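Local coordinates for protein genome packaging NTPase B204 (Sulfolobus turreted icosahedral virus 2, PDB 4KFU) that probably hydrolyses ATP to power the packaging of viral DNA into the capsid, as a P-loop ATPase of the FtsK-HerA superfamily, at residues Y36-H41 / S48-F53; T58-I63 / F81-Q86. All coordinates share one frame; numbering follows the deposited sequence.

Contact 1 of 2, residues Y36-H41 / S48-F53. With ZN (zinc ion), chain L.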
# COMPACT_ATOMS: atom_id res chain seq x y z
N TYR A 36 -12.45 -0.79 3.62
CA TYR A 36 -11.17 -0.14 3.39
C TYR A 36 -11.21 1.37 3.59
O TYR A 36 -12.26 2.02 3.46
CB TYR A 36 -10.58 -0.50 2.01
CG TYR A 36 -11.47 -0.16 0.83
CD1 TYR A 36 -11.64 1.16 0.41
CD2 TYR A 36 -12.10 -1.16 0.10
CE1 TYR A 36 -12.43 1.47 -0.67
CE2 TYR A 36 -12.90 -0.85 -0.99
CZ TYR A 36 -13.06 0.47 -1.37
OH TYR A 36 -13.84 0.79 -2.45
N ILE A 37 -10.04 1.90 3.94
CA ILE A 37 -9.81 3.33 4.08
C ILE A 37 -8.68 3.69 3.12
O ILE A 37 -7.59 3.09 3.17
CB ILE A 37 -9.36 3.67 5.52
CG1 ILE A 37 -10.36 3.14 6.54
CG2 ILE A 37 -9.16 5.17 5.68
CD1 ILE A 37 -9.86 3.20 7.97
N ILE A 38 -8.93 4.66 2.23
CA ILE A 38 -7.87 5.08 1.30
C ILE A 38 -7.29 6.45 1.65
O ILE A 38 -8.00 7.47 1.65
CB ILE A 38 -8.38 5.13 -0.16
CG1 ILE A 38 -9.03 3.80 -0.55
CG2 ILE A 38 -7.24 5.49 -1.10
CD1 ILE A 38 -9.67 3.81 -1.95
N ASP A 39 -5.99 6.47 1.93
CA ASP A 39 -5.22 7.70 2.16
C ASP A 39 -4.72 8.17 0.80
O ASP A 39 -3.76 7.62 0.24
CB ASP A 39 -4.06 7.40 3.13
CG ASP A 39 -3.13 8.59 3.35
OD1 ASP A 39 -3.51 9.75 3.09
OD2 ASP A 39 -1.98 8.37 3.81
N ASP A 40 -5.39 9.19 0.26
CA ASP A 40 -5.21 9.65 -1.14
C ASP A 40 -4.46 10.99 -1.18
O ASP A 40 -4.85 11.96 -0.51
CB ASP A 40 -6.60 9.81 -1.77
CG ASP A 40 -6.57 9.96 -3.30
OD1 ASP A 40 -5.51 10.30 -3.89
OD2 ASP A 40 -7.63 9.74 -3.93
N HIS A 41 -3.40 11.06 -1.97
CA HIS A 41 -2.58 12.27 -2.02
C HIS A 41 -2.68 13.02 -3.35
O HIS A 41 -2.10 14.10 -3.50
CB HIS A 41 -1.12 11.93 -1.71
CG HIS A 41 -0.95 11.18 -0.42
ND1 HIS A 41 -0.87 9.81 -0.36
CD2 HIS A 41 -0.91 11.62 0.86
CE1 HIS A 41 -0.74 9.43 0.90
NE2 HIS A 41 -0.78 10.51 1.66
N SER A 48 -10.37 13.74 -5.92
CA SER A 48 -9.06 13.11 -5.89
C SER A 48 -9.10 11.78 -6.64
O SER A 48 -10.17 11.30 -7.02
CB SER A 48 -8.59 12.91 -4.45
OG SER A 48 -9.45 12.03 -3.75
N GLU A 49 -7.92 11.19 -6.85
CA GLU A 49 -7.81 10.02 -7.72
C GLU A 49 -8.80 8.91 -7.36
O GLU A 49 -9.41 8.30 -8.24
CB GLU A 49 -6.39 9.47 -7.72
CG GLU A 49 -6.29 8.12 -8.44
CD GLU A 49 -4.86 7.69 -8.71
OE1 GLU A 49 -3.93 8.20 -8.04
OE2 GLU A 49 -4.67 6.83 -9.61
N TYR A 50 -8.99 8.68 -6.07
CA TYR A 50 -9.84 7.57 -5.65
C TYR A 50 -11.26 7.98 -5.22
O TYR A 50 -11.98 7.17 -4.62
CB TYR A 50 -9.15 6.80 -4.51
CG TYR A 50 -7.97 5.96 -4.96
CD1 TYR A 50 -8.14 4.63 -5.32
CD2 TYR A 50 -6.69 6.50 -5.00
CE1 TYR A 50 -7.05 3.84 -5.73
CE2 TYR A 50 -5.60 5.72 -5.41
CZ TYR A 50 -5.79 4.40 -5.77
OH TYR A 50 -4.70 3.64 -6.18
N SER A 51 -11.67 9.21 -5.54
CA SER A 51 -13.00 9.72 -5.14
C SER A 51 -14.16 8.78 -5.44
O SER A 51 -15.11 8.69 -4.67
CB SER A 51 -13.27 11.10 -5.77
OG SER A 51 -12.55 12.11 -5.09
N LYS A 52 -14.09 8.06 -6.55
CA LYS A 52 -15.18 7.17 -6.93
C LYS A 52 -15.26 5.90 -6.08
O LYS A 52 -16.25 5.17 -6.14
CB LYS A 52 -15.05 6.80 -8.41
N PHE A 53 -14.23 5.63 -5.28
CA PHE A 53 -14.12 4.34 -4.60
C PHE A 53 -14.64 4.28 -3.16
O PHE A 53 -14.53 3.24 -2.50
CB PHE A 53 -12.68 3.83 -4.66
CG PHE A 53 -12.24 3.47 -6.04
CD1 PHE A 53 -12.47 2.20 -6.54
CD2 PHE A 53 -11.65 4.42 -6.86
CE1 PHE A 53 -12.08 1.86 -7.83
CE2 PHE A 53 -11.27 4.10 -8.17
CZ PHE A 53 -11.48 2.82 -8.65
ZN ZN L . -1.35 10.54 3.66
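Strand 35-40 runs past the irregular loop 48-53, and the two backbones come nearest at Asp-40 and Tyr-50, whose CA atoms lie 6.8 Å apart. Residues 48-51 form a type I beta turn. The carboxylate of Asp-40 holds this turn. Asp-40 OD2 accepts from Tyr-50 N at 2.7 Å, nearly along the C-O axis, with an N-H...O angle of 159°. Ser-48 OG lies 2.9 Å from Asp-40 OD2, a probable bond, since the hydroxyl proton has another acceptor within reach. CG of Asp-40 is anti to the backbone N (chi1 -166°), which carries the carboxylate across to the turn. Ile-38 packs on Tyr-50 and Phe-53. Ile-38 CG2 sits over one face of the Tyr-50 ring, offset toward the rim, in a CH-pi contact 4.3 Å from the centroid. Ile-38 CD1 reaches Tyr-50 CD1 at 3.8 Å. At the far end Tyr-36 OH donates to Phe-53 O over 2.5 Å, a short bond in the carbonyl plane. Asp-39, through both carboxylate oxygens, and His-41 NE2 bind zinc with Asp-73 and His-108. Tyr-50 OH bonds Asp-103. The contact tethers the loop to the mostly parallel sheet of a P-loop ATPase fold; Glu-49, salt-bridged to Lys-22, lies near the bound magnesium and nucleotide analogue. Strand 35-40 runs between strands 68-72 and 98-102, with helix 17-31 against the loop-facing side and helix 78-95 against the zinc side.

Contact 2 of 2, residues T58-I63 / F81-Q86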
# COMPACT_ATOMS: atom_id res chain seq x y z
N THR A 58 -14.63 14.20 5.37
CA THR A 58 -14.21 15.56 5.70
C THR A 58 -14.03 15.74 7.21
O THR A 58 -13.74 16.85 7.68
CB THR A 58 -15.24 16.61 5.19
OG1 THR A 58 -16.52 16.33 5.75
CG2 THR A 58 -15.34 16.58 3.65
N SER A 59 -14.21 14.65 7.95
CA SER A 59 -13.96 14.65 9.39
C SER A 59 -13.40 13.29 9.85
O SER A 59 -13.47 12.30 9.12
CB SER A 59 -15.25 14.97 10.16
OG SER A 59 -16.09 13.83 10.24
N LEU A 60 -12.85 13.26 11.05
CA LEU A 60 -12.35 12.01 11.63
C LEU A 60 -13.50 11.05 11.86
O LEU A 60 -13.33 9.83 11.82
CB LEU A 60 -11.69 12.29 12.97
CG LEU A 60 -10.25 12.76 12.96
CD1 LEU A 60 -9.85 13.18 14.37
CD2 LEU A 60 -9.38 11.63 12.46
N SER A 61 -14.66 11.62 12.14
CA SER A 61 -15.85 10.82 12.42
C SER A 61 -16.24 10.00 11.20
O SER A 61 -16.59 8.83 11.32
CB SER A 61 -17.02 11.73 12.82
OG SER A 61 -18.22 10.98 12.91
N ASP A 62 -16.18 10.63 10.03
CA ASP A 62 -16.44 9.93 8.77
C ASP A 62 -15.51 8.74 8.58
O ASP A 62 -15.93 7.69 8.09
CB ASP A 62 -16.29 10.88 7.58
CG ASP A 62 -17.37 11.95 7.52
OD1 ASP A 62 -18.34 11.86 8.31
OD2 ASP A 62 -17.24 12.87 6.68
N ILE A 63 -14.25 8.89 8.97
CA ILE A 63 -13.28 7.81 8.78
C ILE A 63 -13.70 6.59 9.58
O ILE A 63 -13.66 5.47 9.09
CB ILE A 63 -11.86 8.24 9.18
CG1 ILE A 63 -11.44 9.46 8.36
CG2 ILE A 63 -10.87 7.10 8.96
CD1 ILE A 63 -10.04 9.95 8.68
N PHE A 81 -0.73 11.21 9.50
CA PHE A 81 -0.77 9.75 9.53
C PHE A 81 -1.11 9.24 10.93
O PHE A 81 -1.87 8.27 11.08
CB PHE A 81 0.52 9.09 9.03
CG PHE A 81 0.44 7.59 9.06
CD1 PHE A 81 -0.29 6.90 8.09
CD2 PHE A 81 1.02 6.87 10.09
CE1 PHE A 81 -0.41 5.51 8.14
CE2 PHE A 81 0.90 5.49 10.14
CZ PHE A 81 0.19 4.81 9.17
N GLU A 82 -0.58 9.89 11.96
CA GLU A 82 -0.84 9.44 13.32
C GLU A 82 -2.34 9.52 13.62
O GLU A 82 -2.92 8.58 14.18
CB GLU A 82 -0.00 10.22 14.34
CG GLU A 82 1.48 9.87 14.27
CD GLU A 82 2.10 9.68 15.64
OE1 GLU A 82 2.72 10.64 16.15
OE2 GLU A 82 1.99 8.56 16.21
N LYS A 83 -2.97 10.62 13.22
CA LYS A 83 -4.40 10.83 13.43
C LYS A 83 -5.19 9.80 12.63
O LYS A 83 -6.15 9.21 13.13
CB LYS A 83 -4.78 12.24 12.96
CG LYS A 83 -6.10 12.75 13.50
CD LYS A 83 -6.67 13.86 12.59
CE LYS A 83 -5.60 14.82 12.11
NZ LYS A 83 -6.19 15.90 11.25
N LEU A 84 -4.79 9.59 11.38
CA LEU A 84 -5.46 8.62 10.51
C LEU A 84 -5.38 7.20 11.06
O LEU A 84 -6.33 6.41 10.91
CB LEU A 84 -4.84 8.66 9.11
CG LEU A 84 -5.28 7.57 8.12
CD1 LEU A 84 -6.77 7.65 7.85
CD2 LEU A 84 -4.51 7.68 6.81
N TRP A 85 -4.24 6.87 11.66
CA TRP A 85 -4.04 5.53 12.21
C TRP A 85 -4.97 5.27 13.40
O TRP A 85 -5.58 4.19 13.51
CB TRP A 85 -2.57 5.33 12.58
CG TRP A 85 -2.25 3.97 13.15
CD1 TRP A 85 -1.93 3.67 14.44
CD2 TRP A 85 -2.22 2.72 12.43
NE1 TRP A 85 -1.71 2.31 14.57
CE2 TRP A 85 -1.88 1.71 13.36
CE3 TRP A 85 -2.45 2.37 11.10
CZ2 TRP A 85 -1.76 0.37 12.99
CZ3 TRP A 85 -2.33 1.03 10.74
CH2 TRP A 85 -1.99 0.05 11.69
N GLN A 86 -5.08 6.25 14.29
CA GLN A 86 -5.96 6.12 15.45
C GLN A 86 -7.40 5.97 15.00
O GLN A 86 -8.15 5.14 15.54
CB GLN A 86 -5.83 7.36 16.36
CG GLN A 86 -4.50 7.48 17.09
CD GLN A 86 -4.19 6.28 17.97
OE1 GLN A 86 -5.05 5.77 18.70
NE2 GLN A 86 -2.94 5.81 17.90
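Leu-60 and Lys-83 meet at the outer edge of a small apolar contact between the first turn of helix 60-65 and helix 78-95. The closest pair of CA atoms is Leu-60 and Leu-84, 7.8 Å apart. Both methyls of Leu-60 lie against the aliphatic part of Lys-83. Leu-60 CD2 is 3.5 Å from Lys-83 CD, and Leu-60 CD1 is 3.7 Å from that carbon. In the lysine, CG anti to the backbone N (chi1 -162°) and a nearly extended chi2 lay CG and CD along Leu-60; the bend at chi3 (-42°) then turns CE and NZ onward. This pair is close, yet both residues are exposed. The inner pair is buried but touches more lightly. Ile-63 CD1 meets Leu-84 CD1 at 4.1 Å, their side chains crossing at about a right angle. On this side Leu-84 faces the sheet. The start of helix 60-65 has its own polar fastening. Ser-59 is the N-cap, and its OG accepts from Asp-62 N at 3.2 Å. Asp-62 OD2 in turn accepts from Thr-58 N. Ile-63 O bonds His-91 ND1, a further tie to helix 78-95. Between the two segments themselves the contact is purely apolar, which implies that van der Waals packing joins them, with burial only on the Ile-63/Leu-84 side and the lysine contributing its methylenes rather than its charge.

Contact 1 is buried and partly polar; contact 2 is partly exposed and apolar. Their centres lie about 14 Å apart, and they follow one another along the chain. Strand 35-40 joins them. The face with Ile-38 and Asp-40 serves contact 1, while Ile-37 and Asp-39 point to the helices of contact 2. Leu-84 CD2 packs on Asp-39 CB at 3.7 Å, and Ile-37 CD1 reaches Ile-63 CG2 at 4.2 Å. Leu-84 thereby links the helix pair to a zinc ligand. In contact 1 a carboxylate gathers an irregular loop near the bound nucleotide. In contact 2, farther from the centre of the chain, the two helical segments meet through hydrocarbon alone.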